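Local coordinates for Ps01740 (Pseudomonas sp. UW4, PDB 5UIF), which is a homologue of cis-3-chloroacrylic acid dehalogenase in the tautomerase superfamily, and probably acts as a tautomerase or hydrolytic dehalogenase on small acids, at residues 3-9 with 42-48. Numbering follows the deposited sequence.
Sequences YECQTVK and LFKELEP
Strands 3-8 and 42-46 run parallel, both extended (phi -102 to -131°, psi 113 to 169° for residues 3-7 and 42-46), axes 4.5 Å apart at closest and inclined by 27°. They are the strands of a beta-alpha-beta crossover through helix 14-32, the unit on which the tautomerase fold is built. Bridges run in step from E4 with L42 (CA-CA 4.8 Å) to V8 with L46 (CA-CA 4.5 Å). Six backbone hydrogen bonds fix this register: L42 N to Y3 O (2.8 Å), C5 N to L42 O (2.9 Å), K44 N to C5 O (2.8 Å), T7 N to K44 O (3.2 Å), L46 N to T7 O (2.7 Å) and K9 N to L46 O (2.8 Å). At this chain's sheet edge, L42 pairs antiparallel with a strand of a second subunit, continuing the sheet.

E4, Q6, V8, L42, K44 and L46 share one face. Here K44, with chi3 m, turns its end back so that NZ meets E4 OE1 in a very short 2.4 Å salt bridge; Q6 NE2 hydrogen-bonds weakly to E4 of the third subunit.

C5, T7, F43 and E45 occupy the other face, where helix 14-32 covers F43. C5 CB lies 3.6 Å from F43 CD2, and C5 SG 5.0 Å from the F43 ring centroid, an oblique sulfur-aromatic contact. Water 1 links T7 OG1 (2.5 Å) to E45 OE2 (2.9 Å).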
# COMPACT_ATOMS: atom_id res chain seq x y z
N TYR A 3 2.19 3.40 -9.73
CA TYR A 3 0.89 2.75 -9.87
C TYR A 3 0.98 1.28 -9.49
O TYR A 3 1.87 0.56 -9.95
CB TYR A 3 0.37 2.89 -11.31
CG TYR A 3 -0.08 4.29 -11.67
CD1 TYR A 3 0.83 5.23 -12.14
CD2 TYR A 3 -1.41 4.67 -11.55
CE1 TYR A 3 0.42 6.51 -12.48
CE2 TYR A 3 -1.82 5.94 -11.88
CZ TYR A 3 -0.91 6.86 -12.34
OH TYR A 3 -1.32 8.13 -12.68
N GLU A 4 0.07 0.83 -8.64
CA GLU A 4 0.07 -0.55 -8.16
C GLU A 4 -1.24 -1.26 -8.50
O GLU A 4 -2.32 -0.73 -8.23
CB GLU A 4 0.32 -0.59 -6.65
CG GLU A 4 1.63 0.06 -6.23
CD GLU A 4 1.79 0.11 -4.72
OE1 GLU A 4 2.15 -0.93 -4.12
OE2 GLU A 4 1.56 1.18 -4.13
N CYS A 5 -1.13 -2.45 -9.07
CA CYS A 5 -2.30 -3.23 -9.45
C CYS A 5 -2.43 -4.49 -8.61
O CYS A 5 -1.54 -5.34 -8.59
CB CYS A 5 -2.24 -3.59 -10.94
SG CYS A 5 -3.74 -4.39 -11.57
N GLN A 6 -3.56 -4.61 -7.90
CA GLN A 6 -3.81 -5.77 -7.06
C GLN A 6 -5.00 -6.58 -7.55
O GLN A 6 -6.14 -6.11 -7.51
CB GLN A 6 -4.04 -5.34 -5.61
CG GLN A 6 -2.78 -4.98 -4.85
CD GLN A 6 -3.06 -4.62 -3.40
OE1 GLN A 6 -4.20 -4.33 -3.03
NE2 GLN A 6 -2.02 -4.64 -2.58
N THR A 7 -4.73 -7.79 -8.03
CA THR A 7 -5.79 -8.69 -8.49
C THR A 7 -5.63 -10.07 -7.87
O THR A 7 -4.61 -10.37 -7.25
CB THR A 7 -5.79 -8.83 -10.03
OG1 THR A 7 -4.57 -9.44 -10.46
CG2 THR A 7 -5.93 -7.47 -10.69
N VAL A 8 -6.65 -10.91 -8.04
CA VAL A 8 -6.59 -12.29 -7.59
C VAL A 8 -5.67 -13.08 -8.51
O VAL A 8 -5.69 -12.89 -9.73
CB VAL A 8 -8.00 -12.93 -7.54
CG1 VAL A 8 -7.91 -14.41 -7.20
CG2 VAL A 8 -8.88 -12.20 -6.54
N LYS A 9 -4.87 -13.96 -7.92
CA LYS A 9 -3.91 -14.79 -8.66
C LYS A 9 -4.53 -15.49 -9.87
O LYS A 9 -5.49 -16.25 -9.74
CB LYS A 9 -3.30 -15.83 -7.72
CG LYS A 9 -2.28 -16.75 -8.37
CD LYS A 9 -1.70 -17.72 -7.35
CE LYS A 9 -0.61 -18.59 -7.95
NZ LYS A 9 0.01 -19.48 -6.94
N LEU A 42 3.61 -1.48 -10.83
CA LEU A 42 3.83 -2.75 -10.13
C LEU A 42 2.58 -3.62 -10.17
O LEU A 42 1.46 -3.12 -10.14
CB LEU A 42 4.25 -2.49 -8.68
CG LEU A 42 5.30 -1.41 -8.44
CD1 LEU A 42 5.57 -1.26 -6.95
CD2 LEU A 42 6.58 -1.71 -9.20
N PHE A 43 2.79 -4.94 -10.22
CA PHE A 43 1.68 -5.88 -10.22
C PHE A 43 1.80 -6.88 -9.07
O PHE A 43 2.81 -7.57 -8.94
CB PHE A 43 1.61 -6.63 -11.56
CG PHE A 43 1.17 -5.77 -12.71
CD1 PHE A 43 2.10 -5.09 -13.48
CD2 PHE A 43 -0.17 -5.63 -13.02
CE1 PHE A 43 1.70 -4.29 -14.53
CE2 PHE A 43 -0.58 -4.84 -14.07
CZ PHE A 43 0.36 -4.17 -14.83
N LYS A 44 0.76 -6.94 -8.25
CA LYS A 44 0.72 -7.86 -7.12
C LYS A 44 -0.52 -8.74 -7.18
O LYS A 44 -1.61 -8.27 -7.48
CB LYS A 44 0.76 -7.08 -5.80
CG LYS A 44 2.12 -6.49 -5.47
CD LYS A 44 2.01 -5.34 -4.49
CE LYS A 44 1.31 -4.15 -5.13
NZ LYS A 44 1.10 -3.04 -4.16
N GLU A 45 -0.34 -10.03 -6.89
CA GLU A 45 -1.45 -10.97 -6.92
C GLU A 45 -1.88 -11.39 -5.51
O GLU A 45 -1.05 -11.53 -4.61
CB GLU A 45 -1.09 -12.21 -7.74
CG GLU A 45 -1.04 -11.96 -9.24
CD GLU A 45 -0.89 -13.24 -10.03
OE1 GLU A 45 -0.46 -14.26 -9.45
OE2 GLU A 45 -1.20 -13.23 -11.24
N LEU A 46 -3.18 -11.59 -5.34
CA LEU A 46 -3.73 -12.05 -4.07
C LEU A 46 -4.06 -13.53 -4.15
O LEU A 46 -4.51 -14.02 -5.18
CB LEU A 46 -4.98 -11.25 -3.71
CG LEU A 46 -4.81 -9.74 -3.56
CD1 LEU A 46 -6.16 -9.05 -3.48
CD2 LEU A 46 -3.97 -9.42 -2.33
N GLU A 47 -3.82 -14.24 -3.05
CA GLU A 47 -4.17 -15.65 -2.97
C GLU A 47 -5.68 -15.83 -3.04
O GLU A 47 -6.43 -15.02 -2.49
CB GLU A 47 -3.62 -16.28 -1.68
CG GLU A 47 -2.10 -16.31 -1.61
CD GLU A 47 -1.49 -17.23 -2.65
OE1 GLU A 47 -2.11 -18.26 -2.97
OE2 GLU A 47 -0.40 -16.90 -3.16
N PRO A 48 -6.14 -16.88 -3.74
CA PRO A 48 -7.57 -17.19 -3.83
C PRO A 48 -8.20 -17.37 -2.45
O PRO A 48 -7.73 -18.20 -1.67
CB PRO A 48 -7.60 -18.50 -4.62
CG PRO A 48 -6.34 -18.47 -5.43
CD PRO A 48 -5.32 -17.80 -4.56
O HOH W 1 -3.04 -11.03 -11.70
O HOH W 2 -2.03 -7.92 -10.84